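Local coordinates for protein CRISPR system Cmr subunit Cmr1-1 (Pyrococcus furiosus, PDB 4W8Z) that binds RNA and, together with Cmr6, caps the elongated type III-B Cmr ribonucleoprotein complex in CRISPR immunity against invading genetic elements, at residues 158-163 and 283-288; 186-191 and 289-294; 227-232 and 297-302; 279-284 and 320-325. All blocks are in the same frame, centred on the assembly; numbering follows the deposited sequence.

Contact 1. Residues 158-163 and 283-288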
loop_
_atom_site.group_PDB
_atom_site.type_symbol
_atom_site.label_atom_id
_atom_site.label_comp_id
_atom_site.label_asym_id
_atom_site.label_seq_id
_atom_site.Cartn_x
_atom_site.Cartn_y
_atom_site.Cartn_z
ATOM N N ARG A 158 9.753 1.984 -1.130
ATOM C CA ARG A 158 9.245 1.367 -2.362
ATOM C C ARG A 158 8.085 0.392 -2.134
ATOM O O ARG A 158 7.827 -0.480 -2.963
ATOM C CB ARG A 158 10.381 0.659 -3.112
ATOM C CG ARG A 158 11.291 1.602 -3.865
ATOM C CD ARG A 158 10.549 2.249 -5.027
ATOM N NE ARG A 158 11.320 3.340 -5.608
ATOM C CZ ARG A 158 11.165 4.620 -5.285
ATOM N NH1 ARG A 158 10.251 4.975 -4.393
ATOM N NH2 ARG A 158 11.923 5.548 -5.858
ATOM N N SER A 159 7.365 0.566 -1.031
ATOM C CA SER A 159 6.262 -0.332 -0.685
ATOM C C SER A 159 5.045 -0.196 -1.613
ATOM O O SER A 159 4.185 -1.076 -1.644
ATOM C CB SER A 159 5.844 -0.111 0.771
ATOM O OG SER A 159 6.116 1.221 1.175
ATOM N N ARG A 160 4.974 0.894 -2.374
ATOM C CA ARG A 160 3.949 1.030 -3.408
ATOM C C ARG A 160 4.339 0.255 -4.660
ATOM O O ARG A 160 3.546 0.117 -5.595
ATOM C CB ARG A 160 3.714 2.499 -3.757
ATOM C CG ARG A 160 3.017 3.285 -2.659
ATOM C CD ARG A 160 2.955 4.760 -3.001
ATOM N NE ARG A 160 4.291 5.316 -3.159
ATOM C CZ ARG A 160 4.553 6.523 -3.649
ATOM N NH1 ARG A 160 3.566 7.319 -4.046
ATOM N NH2 ARG A 160 5.808 6.933 -3.748
ATOM N N ARG A 161 5.565 -0.256 -4.670
ATOM C CA ARG A 161 6.064 -1.011 -5.810
ATOM C C ARG A 161 6.524 -2.414 -5.430
ATOM O O ARG A 161 7.521 -2.908 -5.959
ATOM C CB ARG A 161 7.221 -0.276 -6.482
ATOM C CG ARG A 161 6.869 1.042 -7.138
ATOM C CD ARG A 161 8.009 1.452 -8.046
ATOM N NE ARG A 161 7.895 2.821 -8.535
ATOM C CZ ARG A 161 8.698 3.343 -9.458
ATOM N NH1 ARG A 161 9.665 2.603 -9.993
ATOM N NH2 ARG A 161 8.532 4.602 -9.850
ATOM N N GLY A 162 5.819 -3.051 -4.503
ATOM C CA GLY A 162 6.051 -4.459 -4.247
ATOM C C GLY A 162 6.865 -4.838 -3.025
ATOM O O GLY A 162 6.922 -6.011 -2.682
ATOM N N THR A 163 7.497 -3.877 -2.364
ATOM C CA THR A 163 8.235 -4.209 -1.151
ATOM C C THR A 163 7.338 -4.117 0.080
ATOM O O THR A 163 6.338 -3.401 0.085
ATOM C CB THR A 163 9.459 -3.292 -0.942
ATOM O OG1 THR A 163 9.027 -2.011 -0.472
ATOM C CG2 THR A 163 10.242 -3.128 -2.230
ATOM N N PRO A 283 -3.353 7.336 -8.647
ATOM C CA PRO A 283 -2.278 6.519 -8.069
ATOM C C PRO A 283 -2.556 5.017 -8.155
ATOM O O PRO A 283 -3.694 4.578 -7.973
ATOM C CB PRO A 283 -2.243 6.968 -6.606
ATOM C CG PRO A 283 -2.792 8.347 -6.627
ATOM C CD PRO A 283 -3.834 8.358 -7.702
ATOM N N LEU A 284 -1.515 4.242 -8.436
ATOM C CA LEU A 284 -1.617 2.788 -8.432
ATOM C C LEU A 284 -0.507 2.192 -7.567
ATOM O O LEU A 284 0.666 2.509 -7.742
ATOM C CB LEU A 284 -1.550 2.240 -9.861
ATOM C CG LEU A 284 -1.805 0.748 -10.092
ATOM C CD1 LEU A 284 -2.330 0.525 -11.500
ATOM C CD2 LEU A 284 -0.544 -0.070 -9.874
ATOM N N TRP A 285 -0.889 1.336 -6.625
ATOM C CA TRP A 285 0.087 0.626 -5.806
ATOM C C TRP A 285 0.042 -0.838 -6.175
ATOM O O TRP A 285 -1.002 -1.338 -6.583
ATOM C CB TRP A 285 -0.199 0.780 -4.313
ATOM C CG TRP A 285 -0.271 2.183 -3.805
ATOM C CD1 TRP A 285 -0.079 3.333 -4.516
ATOM C CD2 TRP A 285 -0.564 2.584 -2.464
ATOM N NE1 TRP A 285 -0.236 4.424 -3.695
ATOM C CE2 TRP A 285 -0.535 3.989 -2.431
ATOM C CE3 TRP A 285 -0.857 1.889 -1.290
ATOM C CZ2 TRP A 285 -0.784 4.712 -1.269
ATOM C CZ3 TRP A 285 -1.100 2.608 -0.134
ATOM C CH2 TRP A 285 -1.059 4.005 -0.132
ATOM N N PHE A 286 1.161 -1.536 -6.037
ATOM C CA PHE A 286 1.105 -2.983 -6.166
ATOM C C PHE A 286 1.997 -3.681 -5.152
ATOM O O PHE A 286 2.901 -3.077 -4.567
ATOM C CB PHE A 286 1.451 -3.431 -7.593
ATOM C CG PHE A 286 2.814 -3.009 -8.070
ATOM C CD1 PHE A 286 3.928 -3.805 -7.839
ATOM C CD2 PHE A 286 2.973 -1.841 -8.795
ATOM C CE1 PHE A 286 5.177 -3.425 -8.299
ATOM C CE2 PHE A 286 4.219 -1.456 -9.258
ATOM C CZ PHE A 286 5.324 -2.248 -9.008
ATOM N N GLY A 287 1.709 -4.960 -4.941
ATOM C CA GLY A 287 2.411 -5.773 -3.971
ATOM C C GLY A 287 1.937 -7.205 -4.103
ATOM O O GLY A 287 1.375 -7.579 -5.131
ATOM N N VAL A 288 2.158 -8.005 -3.065
ATOM C CA VAL A 288 1.803 -9.417 -3.115
ATOM C C VAL A 288 0.866 -9.802 -1.974
ATOM O O VAL A 288 1.152 -9.536 -0.807
ATOM C CB VAL A 288 3.062 -10.305 -3.069
ATOM C CG1 VAL A 288 2.698 -11.780 -3.226
ATOM C CG2 VAL A 288 4.042 -9.874 -4.150
#
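R160 lies with its aliphatic chain over one face of the W285 indole. CG stands 3.4 Å from the centroid of the five-membered ring of W285, almost exactly on the ring normal. This is a CH-pi contact. CD follows and comes within 3.3 Å of W285 NE1. The chain then bends at chi3 (-60°), which turns NE off the line of the methylenes. The guanidinium plane ends up steep to the indole, 82° apart. The arginine therefore meets the ring with its methylenes and not with a stacked guanidinium. The backbone of R160 also takes part: F286 N donates to R160 O at 2.9 Å in a nearly straight bond, from above the carbonyl plane.

R160 sits inside a type I beta turn, R158 to R161. The loop 158-163 belongs to a glycine-rich region, as is usual for RAMP proteins. It docks here on strand 284-291 of the C-terminal Cmr1-like region. One beta bridge, R161 with F286, marks the join.

F286 supplies the other large surface. Its ring receives R161 CA over one face, 3.8 Å from the F286 centroid. R161 CB also reaches F286 CZ, at 3.7 Å. R161 NH2 hydrogen-bonds to V317 O, outside the contact. G162 passes close to G287, CA to CA 3.9 Å, and the F286 ring stacks with F244.

Contact 2. Residues 186-191 and 289-294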
loop_
_atom_site.group_PDB
_atom_site.type_symbol
_atom_site.label_atom_id
_atom_site.label_comp_id
_atom_site.label_asym_id
_atom_site.label_seq_id
_atom_site.Cartn_x
_atom_site.Cartn_y
_atom_site.Cartn_z
ATOM N N ASN A 186 -8.584 -17.474 2.442
ATOM C CA ASN A 186 -8.620 -18.817 1.874
ATOM C C ASN A 186 -9.122 -18.815 0.437
ATOM O O ASN A 186 -8.848 -19.736 -0.330
ATOM C CB ASN A 186 -9.493 -19.732 2.731
ATOM C CG ASN A 186 -8.776 -20.220 3.971
ATOM O OD1 ASN A 186 -7.640 -19.836 4.234
ATOM N ND2 ASN A 186 -9.438 -21.072 4.740
ATOM N N SER A 187 -9.863 -17.775 0.079
ATOM C CA SER A 187 -10.362 -17.622 -1.279
ATOM C C SER A 187 -10.435 -16.147 -1.636
ATOM O O SER A 187 -10.327 -15.290 -0.761
ATOM C CB SER A 187 -11.737 -18.263 -1.425
ATOM O OG SER A 187 -12.710 -17.503 -0.732
ATOM N N ILE A 188 -10.624 -15.852 -2.919
ATOM C CA ILE A 188 -10.804 -14.475 -3.367
ATOM C C ILE A 188 -12.127 -13.936 -2.833
ATOM O O ILE A 188 -12.263 -12.744 -2.549
ATOM C CB ILE A 188 -10.761 -14.372 -4.912
ATOM C CG1 ILE A 188 -9.370 -14.749 -5.425
ATOM C CG2 ILE A 188 -11.138 -12.969 -5.389
ATOM C CD1 ILE A 188 -9.150 -14.451 -6.897
ATOM N N ASP A 189 -13.099 -14.827 -2.679
ATOM C CA ASP A 189 -14.408 -14.433 -2.174
ATOM C C ASP A 189 -14.353 -13.992 -0.713
ATOM O O ASP A 189 -15.085 -13.088 -0.314
ATOM C CB ASP A 189 -15.411 -15.572 -2.345
ATOM C CG ASP A 189 -15.919 -15.688 -3.770
ATOM O OD1 ASP A 189 -15.864 -14.680 -4.510
ATOM O OD2 ASP A 189 -16.382 -16.786 -4.147
ATOM N N GLU A 190 -13.493 -14.625 0.081
ATOM C CA GLU A 190 -13.283 -14.185 1.457
ATOM C C GLU A 190 -12.717 -12.769 1.475
ATOM O O GLU A 190 -13.068 -11.958 2.336
ATOM C CB GLU A 190 -12.347 -15.134 2.206
ATOM C CG GLU A 190 -13.046 -16.326 2.839
ATOM C CD GLU A 190 -12.100 -17.205 3.639
ATOM O OE1 GLU A 190 -10.894 -16.886 3.699
ATOM O OE2 GLU A 190 -12.566 -18.215 4.205
ATOM N N PHE A 191 -11.838 -12.487 0.518
ATOM C CA PHE A 191 -11.257 -11.163 0.347
ATOM C C PHE A 191 -12.362 -10.155 0.009
ATOM O O PHE A 191 -12.474 -9.109 0.650
ATOM C CB PHE A 191 -10.184 -11.201 -0.750
ATOM C CG PHE A 191 -9.224 -10.038 -0.730
ATOM C CD1 PHE A 191 -9.423 -8.954 0.110
ATOM C CD2 PHE A 191 -8.118 -10.033 -1.566
ATOM C CE1 PHE A 191 -8.539 -7.890 0.116
ATOM C CE2 PHE A 191 -7.228 -8.976 -1.562
ATOM C CZ PHE A 191 -7.438 -7.903 -0.721
ATOM N N VAL A 289 -0.254 -10.429 -2.321
ATOM C CA VAL A 289 -1.187 -10.932 -1.326
ATOM C C VAL A 289 -1.196 -12.459 -1.365
ATOM O O VAL A 289 -1.078 -13.067 -2.431
ATOM C CB VAL A 289 -2.619 -10.369 -1.553
ATOM C CG1 VAL A 289 -3.174 -10.800 -2.913
ATOM C CG2 VAL A 289 -3.562 -10.773 -0.413
ATOM N N GLU A 290 -1.308 -13.082 -0.197
ATOM C CA GLU A 290 -1.410 -14.534 -0.132
ATOM C C GLU A 290 -2.868 -14.975 -0.011
ATOM O O GLU A 290 -3.576 -14.582 0.918
ATOM C CB GLU A 290 -0.586 -15.076 1.034
ATOM C CG GLU A 290 -0.611 -16.589 1.149
ATOM C CD GLU A 290 0.446 -17.113 2.102
ATOM O OE1 GLU A 290 1.596 -16.621 2.039
ATOM O OE2 GLU A 290 0.125 -18.004 2.919
ATOM N N ILE A 291 -3.310 -15.780 -0.973
ATOM C CA ILE A 291 -4.669 -16.312 -0.981
ATOM C C ILE A 291 -4.633 -17.827 -1.142
ATOM O O ILE A 291 -4.104 -18.338 -2.130
ATOM C CB ILE A 291 -5.523 -15.704 -2.117
ATOM C CG1 ILE A 291 -5.384 -14.181 -2.141
ATOM C CG2 ILE A 291 -6.979 -16.100 -1.957
ATOM C CD1 ILE A 291 -6.070 -13.519 -3.316
ATOM N N GLY A 292 -5.184 -18.544 -0.170
ATOM C CA GLY A 292 -5.173 -19.993 -0.209
ATOM C C GLY A 292 -3.762 -20.559 -0.195
ATOM O O GLY A 292 -3.497 -21.605 -0.782
ATOM N N GLY A 293 -2.849 -19.860 0.471
ATOM C CA GLY A 293 -1.474 -20.315 0.576
ATOM C C GLY A 293 -0.671 -20.153 -0.702
ATOM O O GLY A 293 0.386 -20.766 -0.858
ATOM N N LYS A 294 -1.171 -19.328 -1.619
ATOM C CA LYS A 294 -0.478 -19.079 -2.880
ATOM C C LYS A 294 -0.353 -17.577 -3.147
ATOM O O LYS A 294 -1.232 -16.803 -2.770
ATOM C CB LYS A 294 -1.203 -19.773 -4.037
ATOM C CG LYS A 294 -1.215 -21.290 -3.937
ATOM C CD LYS A 294 -2.026 -21.914 -5.061
ATOM C CE LYS A 294 -2.118 -23.423 -4.897
ATOM N NZ LYS A 294 -2.957 -24.049 -5.952
#
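I291 meets the start of helix 188-206 through apolar contacts and gives the largest share of the buried surface. Its two branches do different work. CG2 lies anti to the backbone N and presses on the backbone ahead of the helix, 3.5 Å from S187 C. CD1, at the end of the other branch, faces the helix side chains. It sits 4.1 Å from I188 CG1, where the two isoleucines cross at a slant. It also lies 4.4 Å from F191 CD2. Two residues back along the strand, V289 CG2 lies 4.2 Å from F191 CE2. F191 and V289 are both buried, and both direct their CB across the contact.

Backbone packing adds a smaller part. N186 O lies 3.7 Å from G292 CA. G292 has positive phi and belongs to the type I' turn of a beta hairpin, I291 to K294.

The hydrogen bonds that order the helix start lie within 186-191. S187 is the N-cap, and its OG accepts from E190 N at 3.1 Å. E190 OE1 in turn accepts from N186 N at 2.7 Å, from above the carboxylate plane. Beside the contact, a backbone bond links G292 to F185.

F191 also stacks on F185, while I188 and V289 both touch V230 of strand 226-231. Helix 188-206 thus begins against the hairpin end of strands 284-291 and 294-302.

Contact 3. Residues 227-232 and 297-302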
loop_
_atom_site.group_PDB
_atom_site.type_symbol
_atom_site.label_atom_id
_atom_site.label_comp_id
_atom_site.label_asym_id
_atom_site.label_seq_id
_atom_site.Cartn_x
_atom_site.Cartn_y
_atom_site.Cartn_z
ATOM N N ASP A 227 -10.182 0.816 -6.470
ATOM C CA ASP A 227 -10.291 -0.465 -7.156
ATOM C C ASP A 227 -9.198 -1.399 -6.686
ATOM O O ASP A 227 -8.028 -1.027 -6.665
ATOM C CB ASP A 227 -10.203 -0.293 -8.670
ATOM C CG ASP A 227 -11.531 0.090 -9.295
ATOM O OD1 ASP A 227 -12.537 0.182 -8.555
ATOM O OD2 ASP A 227 -11.564 0.284 -10.529
ATOM N N VAL A 228 -9.580 -2.611 -6.303
ATOM C CA VAL A 228 -8.612 -3.610 -5.883
ATOM C C VAL A 228 -8.703 -4.808 -6.813
ATOM O O VAL A 228 -9.787 -5.340 -7.044
ATOM C CB VAL A 228 -8.836 -4.055 -4.422
ATOM C CG1 VAL A 228 -7.773 -5.053 -4.007
ATOM C CG2 VAL A 228 -8.817 -2.857 -3.488
ATOM N N GLU A 229 -7.559 -5.214 -7.355
ATOM C CA GLU A 229 -7.488 -6.325 -8.297
ATOM C C GLU A 229 -6.363 -7.280 -7.929
ATOM O O GLU A 229 -5.382 -6.884 -7.300
ATOM C CB GLU A 229 -7.272 -5.810 -9.719
ATOM C CG GLU A 229 -8.375 -4.917 -10.237
ATOM C CD GLU A 229 -7.950 -4.112 -11.451
ATOM O OE1 GLU A 229 -8.836 -3.694 -12.224
ATOM O OE2 GLU A 229 -6.732 -3.888 -11.628
ATOM N N VAL A 230 -6.506 -8.539 -8.327
ATOM C CA VAL A 230 -5.452 -9.526 -8.132
ATOM C C VAL A 230 -5.209 -10.325 -9.413
ATOM O O VAL A 230 -6.057 -10.365 -10.307
ATOM C CB VAL A 230 -5.782 -10.516 -6.991
ATOM C CG1 VAL A 230 -6.021 -9.783 -5.678
ATOM C CG2 VAL A 230 -6.985 -11.370 -7.365
ATOM N N PHE A 231 -4.045 -10.956 -9.500
ATOM C CA PHE A 231 -3.766 -11.888 -10.585
ATOM C C PHE A 231 -2.914 -13.037 -10.064
ATOM O O PHE A 231 -2.132 -12.867 -9.129
ATOM C CB PHE A 231 -3.081 -11.185 -11.769
ATOM C CG PHE A 231 -1.670 -10.719 -11.493
ATOM C CD1 PHE A 231 -0.596 -11.591 -11.598
ATOM C CD2 PHE A 231 -1.415 -9.396 -11.175
ATOM C CE1 PHE A 231 0.698 -11.165 -11.359
ATOM C CE2 PHE A 231 -0.118 -8.960 -10.938
ATOM C CZ PHE A 231 0.938 -9.849 -11.028
ATOM N N GLY A 232 -3.070 -14.205 -10.674
ATOM C CA GLY A 232 -2.330 -15.378 -10.261
ATOM C C GLY A 232 -3.218 -16.593 -10.076
ATOM O O GLY A 232 -4.313 -16.659 -10.630
ATOM N N GLY A 297 -0.501 -11.309 -7.363
ATOM C CA GLY A 297 -0.182 -9.903 -7.514
ATOM C C GLY A 297 -1.371 -9.088 -7.040
ATOM O O GLY A 297 -2.507 -9.402 -7.378
ATOM N N ARG A 298 -1.127 -8.056 -6.241
ATOM C CA ARG A 298 -2.214 -7.210 -5.763
ATOM C C ARG A 298 -2.066 -5.786 -6.272
ATOM O O ARG A 298 -1.007 -5.182 -6.136
ATOM C CB ARG A 298 -2.270 -7.211 -4.236
ATOM C CG ARG A 298 -3.381 -6.354 -3.659
ATOM C CD ARG A 298 -3.395 -6.420 -2.146
ATOM N NE ARG A 298 -2.146 -5.921 -1.575
ATOM C CZ ARG A 298 -1.520 -6.480 -0.544
ATOM N NH1 ARG A 298 -2.031 -7.557 0.038
ATOM N NH2 ARG A 298 -0.387 -5.958 -0.095
ATOM N N ILE A 299 -3.134 -5.251 -6.857
ATOM C CA ILE A 299 -3.131 -3.886 -7.369
ATOM C C ILE A 299 -4.251 -3.075 -6.733
ATOM O O ILE A 299 -5.391 -3.531 -6.669
ATOM C CB ILE A 299 -3.297 -3.859 -8.898
ATOM C CG1 ILE A 299 -2.139 -4.589 -9.569
ATOM C CG2 ILE A 299 -3.380 -2.432 -9.410
ATOM C CD1 ILE A 299 -2.589 -5.639 -10.544
ATOM N N ILE A 300 -3.936 -1.879 -6.249
ATOM C CA ILE A 300 -4.985 -0.993 -5.768
ATOM C C ILE A 300 -4.886 0.378 -6.449
ATOM O O ILE A 300 -3.797 0.929 -6.615
ATOM C CB ILE A 300 -4.945 -0.846 -4.221
ATOM C CG1 ILE A 300 -6.083 0.063 -3.737
ATOM C CG2 ILE A 300 -3.598 -0.331 -3.751
ATOM C CD1 ILE A 300 -6.401 -0.080 -2.264
ATOM N N LYS A 301 -6.035 0.903 -6.870
ATOM C CA LYS A 301 -6.112 2.202 -7.543
ATOM C C LYS A 301 -6.998 3.182 -6.768
ATOM O O LYS A 301 -8.155 2.883 -6.492
ATOM C CB LYS A 301 -6.640 2.024 -8.969
ATOM C CG LYS A 301 -5.614 1.458 -9.936
ATOM C CD LYS A 301 -6.236 1.020 -11.253
ATOM C CE LYS A 301 -6.967 -0.298 -11.096
ATOM N NZ LYS A 301 -7.393 -0.870 -12.407
ATOM N N PHE A 302 -6.453 4.349 -6.420
ATOM C CA PHE A 302 -7.176 5.320 -5.592
ATOM C C PHE A 302 -7.765 6.485 -6.386
ATOM O O PHE A 302 -7.026 7.263 -6.983
ATOM C CB PHE A 302 -6.254 5.893 -4.513
ATOM C CG PHE A 302 -5.771 4.882 -3.524
ATOM C CD1 PHE A 302 -6.595 4.451 -2.499
ATOM C CD2 PHE A 302 -4.483 4.374 -3.604
ATOM C CE1 PHE A 302 -6.153 3.523 -1.581
ATOM C CE2 PHE A 302 -4.032 3.448 -2.688
ATOM C CZ PHE A 302 -4.866 3.020 -1.674
#
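F231 and G297 make the tight end of this antiparallel strand pair. G297 CA, with no side chain beyond it, lies over one face of the F231 ring, 3.8 Å from its centroid, in a CH-pi contact. Chi1 of 69° puts F231 CG between the backbone N and the carbonyl carbon. I299 CD1 meets the same ring at its edge, 4.0 Å from F231 CD2.

The backbones are paired from D227-K301 to F231-G297. The E229 and I299 pair is bonded both ways, I299 N to E229 O at 2.8 Å and almost straight. D227 with K301 and F231 with G297 are bonded likewise.

The looser part is polar. K301 NZ bridges to E229 OE1 and OE2, weakly, at 3.2 Å each. It is not a solvent side, since all ten touching residues are buried. The ion pair is also shared: E229 binds K337, and K301 binds D326. On the opposite face V228 CG2 touches I300 CD1 at 3.9 Å.

Strand 226-231 lies between its neighbours in the sheet: 294-302 on one side, 335-337 and 339-340 on the other. Strand 284-291 pairs beyond 294-302, and F244 of helix 237-264 meets the F231 ring edge to face.

Contact 4. Residues 279-284 and 320-325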
loop_
_atom_site.group_PDB
_atom_site.type_symbol
_atom_site.label_atom_id
_atom_site.label_comp_id
_atom_site.label_asym_id
_atom_site.label_seq_id
_atom_site.Cartn_x
_atom_site.Cartn_y
_atom_site.Cartn_z
ATOM N N ARG A 279 -7.866 12.851 -18.572
ATOM C CA ARG A 279 -6.432 12.576 -18.509
ATOM C C ARG A 279 -5.904 12.629 -17.079
ATOM O O ARG A 279 -4.694 12.596 -16.854
ATOM C CB ARG A 279 -5.658 13.561 -19.388
ATOM C CG ARG A 279 -5.695 13.225 -20.868
ATOM C CD ARG A 279 -4.965 14.264 -21.693
ATOM N NE ARG A 279 -5.893 15.051 -22.498
ATOM C CZ ARG A 279 -5.543 15.738 -23.578
ATOM N NH1 ARG A 279 -4.283 15.734 -23.990
ATOM N NH2 ARG A 279 -6.454 16.423 -24.252
ATOM N N ARG A 280 -6.818 12.718 -16.119
ATOM C CA ARG A 280 -6.450 12.731 -14.711
ATOM C C ARG A 280 -6.400 11.310 -14.159
ATOM O O ARG A 280 -7.336 10.859 -13.493
ATOM C CB ARG A 280 -7.434 13.582 -13.905
ATOM N N ALA A 281 -5.308 10.605 -14.448
ATOM C CA ALA A 281 -5.127 9.235 -13.978
ATOM C C ALA A 281 -4.737 9.215 -12.500
ATOM O O ALA A 281 -4.241 10.204 -11.955
ATOM C CB ALA A 281 -4.087 8.511 -14.819
ATOM N N SER A 282 -4.959 8.074 -11.861
ATOM C CA SER A 282 -4.926 7.985 -10.410
ATOM C C SER A 282 -3.760 7.139 -9.914
ATOM O O SER A 282 -3.225 6.324 -10.669
ATOM C CB SER A 282 -6.252 7.410 -9.919
ATOM O OG SER A 282 -7.337 8.053 -10.571
ATOM N N PRO A 283 -3.353 7.336 -8.647
ATOM C CA PRO A 283 -2.278 6.519 -8.069
ATOM C C PRO A 283 -2.556 5.017 -8.155
ATOM O O PRO A 283 -3.694 4.578 -7.973
ATOM C CB PRO A 283 -2.243 6.968 -6.606
ATOM C CG PRO A 283 -2.792 8.347 -6.627
ATOM C CD PRO A 283 -3.834 8.358 -7.702
ATOM N N LEU A 284 -1.515 4.242 -8.436
ATOM C CA LEU A 284 -1.617 2.788 -8.432
ATOM C C LEU A 284 -0.507 2.192 -7.567
ATOM O O LEU A 284 0.666 2.509 -7.742
ATOM C CB LEU A 284 -1.550 2.240 -9.861
ATOM C CG LEU A 284 -1.805 0.748 -10.092
ATOM C CD1 LEU A 284 -2.330 0.525 -11.500
ATOM C CD2 LEU A 284 -0.544 -0.070 -9.874
ATOM N N ASN A 320 5.678 8.401 -10.007
ATOM C CA ASN A 320 4.634 7.487 -9.551
ATOM C C ASN A 320 4.057 6.633 -10.672
ATOM O O ASN A 320 3.928 7.087 -11.811
ATOM C CB ASN A 320 3.494 8.260 -8.890
ATOM C CG ASN A 320 3.881 8.846 -7.556
ATOM O OD1 ASN A 320 4.854 8.419 -6.937
ATOM N ND2 ASN A 320 3.108 9.820 -7.092
ATOM N N VAL A 321 3.698 5.397 -10.339
ATOM C CA VAL A 321 2.992 4.530 -11.274
ATOM C C VAL A 321 1.493 4.825 -11.209
ATOM O O VAL A 321 0.899 4.800 -10.132
ATOM C CB VAL A 321 3.253 3.045 -10.973
ATOM C CG1 VAL A 321 2.428 2.161 -11.887
ATOM C CG2 VAL A 321 4.737 2.734 -11.121
ATOM N N LEU A 322 0.888 5.121 -12.356
ATOM C CA LEU A 322 -0.514 5.527 -12.389
ATOM C C LEU A 322 -1.412 4.429 -12.926
ATOM O O LEU A 322 -0.941 3.367 -13.330
ATOM C CB LEU A 322 -0.687 6.788 -13.231
ATOM C CG LEU A 322 0.135 8.008 -12.812
ATOM C CD1 LEU A 322 -0.261 9.196 -13.669
ATOM C CD2 LEU A 322 -0.048 8.311 -11.323
ATOM N N SER A 323 -2.712 4.695 -12.943
ATOM C CA SER A 323 -3.697 3.663 -13.231
ATOM C C SER A 323 -3.662 3.165 -14.672
ATOM O O SER A 323 -4.203 2.106 -14.971
ATOM C CB SER A 323 -5.092 4.178 -12.911
ATOM O OG SER A 323 -5.406 5.270 -13.753
ATOM N N ASN A 324 -3.027 3.911 -15.569
ATOM C CA ASN A 324 -2.922 3.454 -16.952
ATOM C C ASN A 324 -1.895 2.329 -17.107
ATOM O O ASN A 324 -1.647 1.845 -18.213
ATOM C CB ASN A 324 -2.577 4.619 -17.881
ATOM C CG ASN A 324 -1.287 5.311 -17.502
ATOM O OD1 ASN A 324 -0.822 5.218 -16.372
ATOM N ND2 ASN A 324 -0.709 6.023 -18.451
ATOM N N PHE A 325 -1.303 1.922 -15.987
ATOM C CA PHE A 325 -0.340 0.831 -15.950
ATOM C C PHE A 325 -1.037 -0.531 -15.978
ATOM O O PHE A 325 -0.410 -1.552 -16.263
ATOM C CB PHE A 325 0.545 0.967 -14.706
ATOM C CG PHE A 325 1.333 -0.268 -14.361
ATOM C CD1 PHE A 325 2.386 -0.686 -15.156
ATOM C CD2 PHE A 325 1.031 -1.000 -13.221
ATOM C CE1 PHE A 325 3.118 -1.817 -14.828
ATOM C CE2 PHE A 325 1.757 -2.132 -12.890
ATOM C CZ PHE A 325 2.804 -2.538 -13.693
#
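Chi1 of -173° sets L284 CG anti to the backbone N, and chi2 of 154° sets the methyls, of which CD2 meets F325. F325 also holds its CG anti to the backbone N (chi1 165°). The two side chains cross at about a right angle. L284 CD2 meets the ring edge, 3.8 Å from F325 CD2. L284 CD1 rests on the backbone, 3.8 Å from S323 CA. V321 CG1 packs against L284 CD2 as well, at 4.2 Å.

Polar contacts run beside this apolar patch. L284 N donates to V321 O at 3.0 Å, tilted slightly from the carbonyl plane. S323 N donates weakly to S282 O. S282 N makes a long, weak bond to S323 OG, 3.4 Å. A single bridge, P283 with L322, pairs the lead-in to strand 284-291 with the loop 320-325. A281 CB covers the far end, 3.7 Å from S323 OG and 4.1 Å from L322 CD1.

Y251 of helix 237-264 meets F325 edge to face and touches V321, and its OH bonds to L322 N and to N324 OD1. On the strand side, L284 packs on I299 and K301 of strand 294-302. The contact thus joins the entry of strand 284-291 to a loop that packs on helix 237-264 and leads into helix 327-330.

Going from the N terminus, loop 158-163 comes first and pairs with strand 284-291, so contact 1 closes a loop of 119 residues. Contact 2 starts next, at helix 188-206, and ends further along the same strand; the two loops cross. Contact 3 begins at strand 226-231 and closes on 297-302, crossing both. Contact 4 begins at 279-284, shares P283 and L284 with contact 1, and closes last, at 320-325; it crosses contacts 2 and 3. It ties the start of strand 284-291 to the loop after strand 294-302. These two strands thus receive the RAMP-superfamily loop, the helix start and strand 226-231. Contacts 2 and 4 do not touch, their nearest atoms being about 13 Å apart.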